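Local coordinates for SusD superfamily protein (Bacteroides fragilis, PDB 3L22) that probably binds glycans at the bacterial outer membrane as a SusD-like protein and also binds zinc ions, at residues D78-D83 and Y424-P429; N160-R165 and L434-I439; T258-T263 and K316-W321. One frame throughout, in Å; residues are numbered along the deposited sequence.

Contact 1 (D78-D83 and Y424-P429); sequences DAENAD and YTWPIP
N81, W426 and P429 carry this buried contact, in which the first turn of helix 79-103 meets the proline-rich loop that leads into helix 430-435. The N81 CG, anti to the backbone N (chi1 -169°), is thereby set 3.7 Å from P429 CB. N81 ND2 donates to P427 O at 2.9 Å in a nearly straight bond, the acceptor lying in the plane of the N81 amide, and the same nitrogen donates to G75 O. On the other branch, N81 OD1 rests against the ring of P429, 3.5 Å from P429 CD, and accepts a hydrogen bond from Y135 OH. W426 meets the helix with the benzene half of its indole: W426 CZ3 lies 3.5 Å from E80 O and 3.7 Å from N81 CA. The E80 side chain crosses the indole at about a right angle, with E80 CG 3.8 Å from W426 CH2, while its carboxylate is bonded through OE2 to T69 OG1. One cross-segment hydrogen bond, with packing of the W426 indole and P429 ring, thus joins two segments from SusD-type sequence families of the TPR clan. With both ends hydrogen-bonded, the N81 amide is fixed in rotation and its polar atoms are satisfied.

Contact 2 (N160-R165 and L434-I439); sequences NNNMPR and LLNKDI
N436 and M163 are joined by two hydrogen bonds through a single side-chain amide, at the point where an Asx turn, nested in a type I beta turn from N436 to I439, meets the loop before helix 168-178. The N436 side chain shows how one asparagine can serve two chain segments. Its CB lies 3.4 Å from N161 O, and CG comes to 3.2 Å from that same N161 O, a carbonyl whose hydrogen bond is to R151 NH2. Because CG stands anti to the backbone N (chi1 -177°), the amide is carried across to the backbone of M163, a selenomethionine. There N436 OD1 accepts from M163 N at 2.9 Å, while D438 N, the bond that makes the Asx turn, comes to it from the opposite face of the amide plane. N436 ND2 donates to M163 O at 2.7 Å, on a lone pair and within both planes; it also donates to E432 OE2. The amide thus pairs with both the N-H and the C=O of one residue, much as a neighbouring strand would.

A second asparagine works in the reverse direction: N162 OD1 accepts from K437 N at 2.8 Å, the donor standing above the carbonyl plane. Farther along, in the conformer modelled here, the aliphatic part of R165 lies against I439, with R165 CG 3.6 Å from I439 CD1, and its NE bonds to S147 O. The other flank is bridged by water 1, which accepts from N161 ND2 and donates to L435 O at 3.0 Å.

Contact 3 (T258-T263 and K316-W321); sequences TNIPNT and KTKLQW
I260 and K318 make most of this surface contact between two irregular loops, one following strand 249-253 and the other leading into strand 322-326. It illustrates how two loops without regular structure can be held by one long side chain and one branched one.

The apolar part belongs to I260, whose side chain crosses that of K318 at about a right angle. The CG2 methyl of I260 sits 3.9 Å from K318 CB and, on the backbone, 3.5 Å from T317 O. Its other branch ends in CD1, which lies 4.1 Å from K318 CD, halfway down the lysine chain. I260 CG2 also approaches L319 CD2, though more loosely, at 4.3 Å.

The polar part belongs to K318. Beyond CG its chain is extended, which carries the ammonium past I260 to the backbone of the residues that follow. K318 NZ donates to P261 O at 2.9 Å, standing above the carbonyl plane, and N262 O lies 3.0 Å from the same nitrogen. The charge itself is met by a salt bridge to E269 OE1 on helix 267-271, so the lysine ties its own loop to both the 258-263 loop and the helix after it.

Bonds within each loop shape the two partners. N262 OD1 accepts from T263 N and, at longer range, from T263 OG1. In the other loop T317 OG1 accepts from L319 N while being bonded to D314 OD2. K318 itself has positive backbone angles (62°/23°), a left-handed conformation in the bend from which its side chain departs. Strands 249-253 and 322-326 are far apart in sequence but pair as a two-stranded antiparallel sheet; the contact links the loops at one end of it, and T317 opens an ST turn there.

In the fold
Contacts 1 and 2 form a continuous region, with centres about 16 Å apart, because the loop and helix from 424 to 439 supply one side of both. I428, two residues before the helix, packs its CG2 3.9 Å from I439 CG1. The segments of contacts 1 and 2 alternate along the chain, and residues 424-439 meet the N-terminal half at two places. Contact 3 closes a much shorter loop nested inside both; its centre is about 24 Å from that of contact 1 and about 35 Å from that of contact 2. Contacts 1 and 3 lie away from the zinc sites, whereas in contact 2 the M163 side chain is about 11 Å from a bound zinc ion.

Contact 1 (D78-D83 and Y424-P429)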
loop_
_atom_site.group_PDB
_atom_site.type_symbol
_atom_site.label_atom_id
_atom_site.label_comp_id
_atom_site.label_asym_id
_atom_site.label_seq_id
_atom_site.Cartn_x
_atom_site.Cartn_y
_atom_site.Cartn_z
ATOM N N ASP A 78 -11.672 -3.988 17.579
ATOM C CA ASP A 78 -10.687 -2.901 17.479
ATOM C C ASP A 78 -11.095 -1.863 16.435
ATOM O O ASP A 78 -11.555 -2.210 15.356
ATOM C CB ASP A 78 -9.305 -3.443 17.125
ATOM C CG ASP A 78 -8.627 -4.151 18.316
ATOM O OD1 ASP A 78 -8.897 -5.345 18.530
ATOM O OD2 ASP A 78 -7.842 -3.504 19.038
ATOM N N ALA A 79 -10.937 -0.597 16.775
ATOM C CA ALA A 79 -11.335 0.515 15.897
ATOM C C ALA A 79 -10.729 0.404 14.505
ATOM O O ALA A 79 -11.410 0.653 13.511
ATOM C CB ALA A 79 -10.998 1.874 16.544
ATOM N N GLU A 80 -9.454 0.039 14.424
ATOM C CA GLU A 80 -8.789 -0.007 13.120
ATOM C C GLU A 80 -9.338 -1.139 12.224
ATOM O O GLU A 80 -9.327 -1.023 10.996
ATOM C CB GLU A 80 -7.259 -0.076 13.238
ATOM C CG GLU A 80 -6.669 -1.295 13.951
ATOM C CD GLU A 80 -6.370 -1.015 15.434
ATOM O OE1 GLU A 80 -7.233 -0.394 16.114
ATOM O OE2 GLU A 80 -5.288 -1.436 15.905
ATOM N N ASN A 81 -9.838 -2.205 12.848
ATOM C CA ASN A 81 -10.473 -3.298 12.136
ATOM C C ASN A 81 -11.859 -2.881 11.601
ATOM O O ASN A 81 -12.117 -2.979 10.429
ATOM C CB ASN A 81 -10.514 -4.532 13.066
ATOM C CG ASN A 81 -10.912 -5.825 12.351
ATOM O OD1 ASN A 81 -11.216 -5.841 11.138
ATOM N ND2 ASN A 81 -10.927 -6.938 13.125
ATOM N N ALA A 82 -12.716 -2.355 12.467
ATOM C CA ALA A 82 -14.024 -1.871 12.084
ATOM C C ALA A 82 -13.936 -0.755 11.036
ATOM O O ALA A 82 -14.681 -0.754 10.034
ATOM C CB ALA A 82 -14.777 -1.373 13.334
ATOM N N ASP A 83 -13.010 0.166 11.234
ATOM C CA ASP A 83 -12.869 1.275 10.305
ATOM C C ASP A 83 -12.326 0.848 8.950
ATOM O O ASP A 83 -12.843 1.286 7.942
ATOM C CB ASP A 83 -11.972 2.371 10.853
ATOM C CG ASP A 83 -12.559 3.077 12.108
ATOM O OD1 ASP A 83 -13.751 2.894 12.459
ATOM O OD2 ASP A 83 -11.756 3.796 12.753
ATOM N N TYR A 424 -1.805 -13.949 13.100
ATOM C CA TYR A 424 -1.137 -13.596 11.857
ATOM C C TYR A 424 -2.029 -12.680 11.004
ATOM O O TYR A 424 -1.526 -11.788 10.288
ATOM C CB TYR A 424 -0.795 -14.845 11.052
ATOM C CG TYR A 424 0.255 -14.656 9.960
ATOM C CD1 TYR A 424 1.579 -14.452 10.284
ATOM C CD2 TYR A 424 -0.062 -14.763 8.622
ATOM C CE1 TYR A 424 2.540 -14.337 9.326
ATOM C CE2 TYR A 424 0.936 -14.651 7.631
ATOM C CZ TYR A 424 2.222 -14.411 7.997
ATOM O OH TYR A 424 3.214 -14.312 7.053
ATOM N N THR A 425 -3.335 -12.929 11.068
ATOM C CA THR A 425 -4.311 -12.189 10.313
ATOM C C THR A 425 -5.252 -11.454 11.274
ATOM O O THR A 425 -5.278 -11.721 12.470
ATOM C CB THR A 425 -5.146 -13.124 9.452
ATOM O OG1 THR A 425 -5.882 -14.000 10.313
ATOM C CG2 THR A 425 -4.263 -13.928 8.466
ATOM N N TRP A 426 -5.999 -10.513 10.712
ATOM C CA TRP A 426 -7.069 -9.850 11.404
ATOM C C TRP A 426 -8.329 -10.723 11.274
ATOM O O TRP A 426 -8.550 -11.325 10.223
ATOM C CB TRP A 426 -7.321 -8.498 10.740
ATOM C CG TRP A 426 -6.388 -7.400 11.128
ATOM C CD1 TRP A 426 -5.211 -7.499 11.828
ATOM C CD2 TRP A 426 -6.582 -6.018 10.866
ATOM N NE1 TRP A 426 -4.667 -6.248 12.009
ATOM C CE2 TRP A 426 -5.499 -5.322 11.440
ATOM C CE3 TRP A 426 -7.590 -5.289 10.232
ATOM C CZ2 TRP A 426 -5.375 -3.930 11.356
ATOM C CZ3 TRP A 426 -7.460 -3.876 10.155
ATOM C CH2 TRP A 426 -6.377 -3.234 10.714
ATOM N N PRO A 427 -9.140 -10.802 12.320
ATOM C CA PRO A 427 -10.386 -11.539 12.188
ATOM C C PRO A 427 -11.455 -10.651 11.547
ATOM O O PRO A 427 -11.378 -9.420 11.630
ATOM C CB PRO A 427 -10.745 -11.854 13.639
ATOM C CG PRO A 427 -10.220 -10.624 14.400
ATOM C CD PRO A 427 -8.950 -10.265 13.685
ATOM N N ILE A 428 -12.451 -11.274 10.918
ATOM C CA ILE A 428 -13.577 -10.558 10.371
ATOM C C ILE A 428 -14.235 -9.766 11.512
ATOM O O ILE A 428 -14.522 -10.345 12.543
ATOM C CB ILE A 428 -14.626 -11.496 9.724
ATOM C CG1 ILE A 428 -14.019 -12.302 8.555
ATOM C CG2 ILE A 428 -15.840 -10.659 9.270
ATOM C CD1 ILE A 428 -13.367 -11.472 7.440
ATOM N N PRO A 429 -14.437 -8.430 11.339
ATOM C CA PRO A 429 -14.857 -7.620 12.490
ATOM C C PRO A 429 -16.297 -7.783 12.881
ATOM O O PRO A 429 -17.122 -8.153 12.057
ATOM C CB PRO A 429 -14.631 -6.169 12.021
ATOM C CG PRO A 429 -14.738 -6.273 10.536
ATOM C CD PRO A 429 -14.053 -7.578 10.210
#

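Contact 2 (N160-R165 and L434-I439)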
loop_
_atom_site.group_PDB
_atom_site.type_symbol
_atom_site.label_atom_id
_atom_site.label_comp_id
_atom_site.label_asym_id
_atom_site.label_seq_id
_atom_site.Cartn_x
_atom_site.Cartn_y
_atom_site.Cartn_z
ATOM N N ASN A 160 -28.950 -7.530 0.754
ATOM C CA ASN A 160 -27.865 -8.488 0.403
ATOM C C ASN A 160 -26.643 -8.546 1.314
ATOM O O ASN A 160 -25.542 -8.871 0.853
ATOM C CB ASN A 160 -27.398 -8.221 -1.039
ATOM C CG ASN A 160 -28.501 -8.495 -2.058
ATOM O OD1 ASN A 160 -28.947 -7.597 -2.784
ATOM N ND2 ASN A 160 -28.973 -9.737 -2.084
ATOM N N ASN A 161 -26.826 -8.300 2.604
ATOM C CA ASN A 161 -25.713 -8.435 3.551
ATOM C C ASN A 161 -25.163 -9.862 3.706
ATOM O O ASN A 161 -23.966 -10.036 3.981
ATOM C CB ASN A 161 -26.106 -7.907 4.936
ATOM C CG ASN A 161 -26.334 -6.389 4.963
ATOM O OD1 ASN A 161 -25.782 -5.632 4.160
ATOM N ND2 ASN A 161 -27.145 -5.947 5.917
ATOM N N ASN A 162 -26.018 -10.875 3.539
ATOM C CA ASN A 162 -25.563 -12.255 3.683
ATOM C C ASN A 162 -24.739 -12.695 2.469
ATOM O O ASN A 162 -25.235 -12.721 1.350
ATOM C CB ASN A 162 -26.731 -13.208 3.927
ATOM C CG ASN A 162 -27.482 -12.909 5.221
ATOM O OD1 ASN A 162 -26.953 -12.339 6.172
ATOM N ND2 ASN A 162 -28.727 -13.317 5.257
HETATM N N MSE A 163 -23.466 -13.005 2.700
HETATM C CA MSE A 163 -22.566 -13.440 1.639
HETATM C C MSE A 163 -21.342 -14.148 2.219
HETATM O O MSE A 163 -20.698 -13.620 3.132
HETATM C CB MSE A 163 -22.076 -12.258 0.795
HETATM C CG MSE A 163 -21.452 -12.699 -0.500
HETATM SE SE MSE A 163 -20.809 -11.219 -1.536
HETATM C CE MSE A 163 -22.500 -10.574 -2.241
ATOM N N PRO A 164 -20.989 -15.325 1.670
ATOM C CA PRO A 164 -19.785 -15.965 2.138
ATOM C C PRO A 164 -18.540 -15.226 1.701
ATOM O O PRO A 164 -18.573 -14.398 0.775
ATOM C CB PRO A 164 -19.819 -17.357 1.484
ATOM C CG PRO A 164 -21.038 -17.432 0.685
ATOM C CD PRO A 164 -21.648 -16.092 0.600
ATOM N N ARG A 165 -17.446 -15.556 2.389
ATOM C CA ARG A 165 -16.136 -15.025 2.078
ATOM C C ARG A 165 -15.612 -15.745 0.833
ATOM O O ARG A 165 -15.770 -16.947 0.718
ATOM C CB ARG A 165 -15.186 -15.242 3.262
ATOM C CG ARG A 165 -15.685 -14.647 4.594
ATOM C CD ARG A 165 -14.924 -15.205 5.805
ATOM N NE ARG A 165 -13.548 -14.698 5.819
ATOM C CZ ARG A 165 -12.597 -15.070 6.676
ATOM N NH1 ARG A 165 -12.884 -15.957 7.620
ATOM N NH2 ARG A 165 -11.357 -14.535 6.583
ATOM N N LEU A 434 -22.359 -8.958 12.746
ATOM C CA LEU A 434 -23.728 -8.594 13.113
ATOM C C LEU A 434 -24.692 -8.647 11.926
ATOM O O LEU A 434 -25.817 -9.051 12.090
ATOM C CB LEU A 434 -23.776 -7.198 13.767
ATOM C CG LEU A 434 -23.221 -7.081 15.209
ATOM C CD1 LEU A 434 -22.968 -5.615 15.592
ATOM C CD2 LEU A 434 -24.153 -7.757 16.233
ATOM N N LEU A 435 -24.226 -8.276 10.740
ATOM C CA LEU A 435 -25.079 -8.152 9.551
ATOM C C LEU A 435 -25.008 -9.326 8.577
ATOM O O LEU A 435 -25.939 -9.495 7.795
ATOM C CB LEU A 435 -24.675 -6.904 8.757
ATOM C CG LEU A 435 -24.832 -5.559 9.453
ATOM C CD1 LEU A 435 -24.214 -4.480 8.566
ATOM C CD2 LEU A 435 -26.295 -5.273 9.762
ATOM N N ASN A 436 -23.918 -10.093 8.573
ATOM C CA ASN A 436 -23.713 -11.124 7.557
ATOM C C ASN A 436 -23.831 -12.527 8.170
ATOM O O ASN A 436 -22.877 -13.045 8.743
ATOM C CB ASN A 436 -22.351 -10.895 6.887
ATOM C CG ASN A 436 -22.059 -11.879 5.747
ATOM O OD1 ASN A 436 -22.794 -12.858 5.537
ATOM N ND2 ASN A 436 -20.966 -11.611 4.988
ATOM N N LYS A 437 -24.987 -13.164 8.011
ATOM C CA LYS A 437 -25.201 -14.495 8.607
ATOM C C LYS A 437 -24.497 -15.596 7.872
ATOM O O LYS A 437 -24.403 -16.683 8.420
ATOM C CB LYS A 437 -26.688 -14.880 8.674
ATOM C CG LYS A 437 -27.627 -13.804 9.231
ATOM C CD LYS A 437 -27.101 -13.175 10.545
ATOM C CE LYS A 437 -28.052 -12.070 11.071
ATOM N NZ LYS A 437 -28.124 -12.107 12.561
ATOM N N ASP A 438 -24.044 -15.348 6.643
ATOM C CA ASP A 438 -23.320 -16.350 5.857
ATOM C C ASP A 438 -21.810 -16.167 5.904
ATOM O O ASP A 438 -21.102 -16.793 5.125
ATOM C CB ASP A 438 -23.768 -16.331 4.385
ATOM C CG ASP A 438 -25.229 -16.695 4.199
ATOM O OD1 ASP A 438 -25.864 -17.210 5.145
ATOM O OD2 ASP A 438 -25.752 -16.456 3.082
ATOM N N ILE A 439 -21.304 -15.361 6.836
ATOM C CA ILE A 439 -19.885 -15.005 6.838
ATOM C C ILE A 439 -19.015 -16.260 6.955
ATOM O O ILE A 439 -17.956 -16.342 6.338
ATOM C CB ILE A 439 -19.546 -13.973 7.965
ATOM C CG1 ILE A 439 -18.156 -13.341 7.766
ATOM C CG2 ILE A 439 -19.654 -14.622 9.350
ATOM C CD1 ILE A 439 -17.976 -12.601 6.459
HETATM O O HOH W 1 -28.265 -7.638 7.424
HETATM O O HOH W 2 -17.289 -17.745 4.403
#

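Contact 3 (T258-T263 and K316-W321)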
loop_
_atom_site.group_PDB
_atom_site.type_symbol
_atom_site.label_atom_id
_atom_site.label_comp_id
_atom_site.label_asym_id
_atom_site.label_seq_id
_atom_site.Cartn_x
_atom_site.Cartn_y
_atom_site.Cartn_z
ATOM N N THR A 258 -9.074 21.456 3.108
ATOM C CA THR A 258 -10.447 21.183 3.402
ATOM C C THR A 258 -10.758 19.680 3.486
ATOM O O THR A 258 -11.899 19.322 3.638
ATOM C CB THR A 258 -11.323 21.821 2.280
ATOM O OG1 THR A 258 -10.963 21.237 1.012
ATOM C CG2 THR A 258 -11.149 23.362 2.265
ATOM N N ASN A 259 -9.785 18.785 3.324
ATOM C CA ASN A 259 -10.083 17.343 3.384
ATOM C C ASN A 259 -9.028 16.532 4.121
ATOM O O ASN A 259 -8.977 15.319 3.970
ATOM C CB ASN A 259 -10.345 16.779 1.975
ATOM C CG ASN A 259 -9.075 16.769 1.057
ATOM O OD1 ASN A 259 -7.962 16.480 1.496
ATOM N ND2 ASN A 259 -9.274 17.049 -0.220
ATOM N N ILE A 260 -8.176 17.208 4.900
ATOM C CA ILE A 260 -7.162 16.514 5.702
ATOM C C ILE A 260 -7.810 15.588 6.760
ATOM O O ILE A 260 -8.967 15.809 7.153
ATOM C CB ILE A 260 -6.167 17.480 6.371
ATOM C CG1 ILE A 260 -6.915 18.601 7.146
ATOM C CG2 ILE A 260 -5.183 18.042 5.330
ATOM C CD1 ILE A 260 -6.121 19.319 8.209
ATOM N N PRO A 261 -7.069 14.579 7.244
ATOM C CA PRO A 261 -7.654 13.723 8.263
ATOM C C PRO A 261 -7.863 14.445 9.590
ATOM O O PRO A 261 -7.198 15.419 9.897
ATOM C CB PRO A 261 -6.625 12.598 8.419
ATOM C CG PRO A 261 -5.792 12.594 7.147
ATOM C CD PRO A 261 -5.745 14.086 6.822
ATOM N N ASN A 262 -8.805 13.946 10.370
ATOM C CA ASN A 262 -9.128 14.520 11.676
ATOM C C ASN A 262 -8.064 14.114 12.748
ATOM O O ASN A 262 -7.008 13.518 12.425
ATOM C CB ASN A 262 -10.546 14.068 12.042
ATOM C CG ASN A 262 -11.317 15.104 12.842
ATOM O OD1 ASN A 262 -10.795 15.684 13.783
ATOM N ND2 ASN A 262 -12.576 15.329 12.472
ATOM N N THR A 263 -8.335 14.434 14.016
ATOM C CA THR A 263 -7.366 14.255 15.102
ATOM C C THR A 263 -6.788 12.879 15.172
ATOM O O THR A 263 -7.527 11.908 15.193
ATOM C CB THR A 263 -7.987 14.563 16.442
ATOM O OG1 THR A 263 -8.689 15.772 16.267
ATOM C CG2 THR A 263 -6.940 14.767 17.499
ATOM N N LYS A 316 1.003 20.048 11.636
ATOM C CA LYS A 316 0.248 21.284 11.664
ATOM C C LYS A 316 -0.720 21.344 10.479
ATOM O O LYS A 316 -1.896 21.555 10.692
ATOM C CB LYS A 316 1.201 22.473 11.635
ATOM C CG LYS A 316 0.546 23.835 11.896
ATOM C CD LYS A 316 1.594 24.979 11.971
ATOM N N THR A 317 -0.245 21.131 9.251
ATOM C CA THR A 317 -1.124 21.278 8.076
ATOM C C THR A 317 -1.691 19.955 7.581
ATOM O O THR A 317 -2.770 19.922 7.007
ATOM C CB THR A 317 -0.397 21.948 6.915
ATOM O OG1 THR A 317 0.510 21.000 6.331
ATOM C CG2 THR A 317 0.312 23.301 7.376
ATOM N N LYS A 318 -0.950 18.887 7.819
ATOM C CA LYS A 318 -1.267 17.540 7.388
ATOM C C LYS A 318 -1.318 17.419 5.854
ATOM O O LYS A 318 -1.936 16.466 5.308
ATOM C CB LYS A 318 -2.551 17.000 8.039
ATOM C CG LYS A 318 -2.691 17.262 9.520
ATOM C CD LYS A 318 -3.874 16.450 10.114
ATOM C CE LYS A 318 -4.438 16.997 11.440
ATOM N NZ LYS A 318 -5.391 15.984 12.063
ATOM N N LEU A 319 -0.638 18.336 5.156
ATOM C CA LEU A 319 -0.805 18.440 3.691
ATOM C C LEU A 319 0.076 17.464 2.910
ATOM O O LEU A 319 -0.038 17.380 1.694
ATOM C CB LEU A 319 -0.550 19.853 3.204
ATOM C CG LEU A 319 -1.637 20.869 3.542
ATOM C CD1 LEU A 319 -1.140 22.291 3.352
ATOM C CD2 LEU A 319 -2.880 20.575 2.663
ATOM N N GLN A 320 0.948 16.723 3.577
ATOM C CA GLN A 320 1.820 15.811 2.840
ATOM C C GLN A 320 1.005 14.701 2.187
ATOM O O GLN A 320 0.144 14.074 2.834
ATOM C CB GLN A 320 2.913 15.241 3.721
ATOM C CG GLN A 320 3.930 16.311 4.135
ATOM C CD GLN A 320 4.874 15.886 5.292
ATOM O OE1 GLN A 320 4.440 15.618 6.437
ATOM N NE2 GLN A 320 6.169 15.868 5.004
ATOM N N TRP A 321 1.260 14.479 0.906
ATOM C CA TRP A 321 0.604 13.401 0.162
ATOM C C TRP A 321 1.082 12.014 0.622
ATOM O O TRP A 321 2.217 11.859 1.091
ATOM C CB TRP A 321 0.906 13.549 -1.320
ATOM C CG TRP A 321 0.277 14.741 -2.004
ATOM C CD1 TRP A 321 -0.227 15.888 -1.421
ATOM C CD2 TRP A 321 0.166 14.932 -3.404
ATOM N NE1 TRP A 321 -0.697 16.738 -2.382
ATOM C CE2 TRP A 321 -0.462 16.181 -3.613
ATOM C CE3 TRP A 321 0.516 14.158 -4.519
ATOM C CZ2 TRP A 321 -0.707 16.691 -4.890
ATOM C CZ3 TRP A 321 0.255 14.680 -5.797
ATOM C CH2 TRP A 321 -0.364 15.917 -5.958
#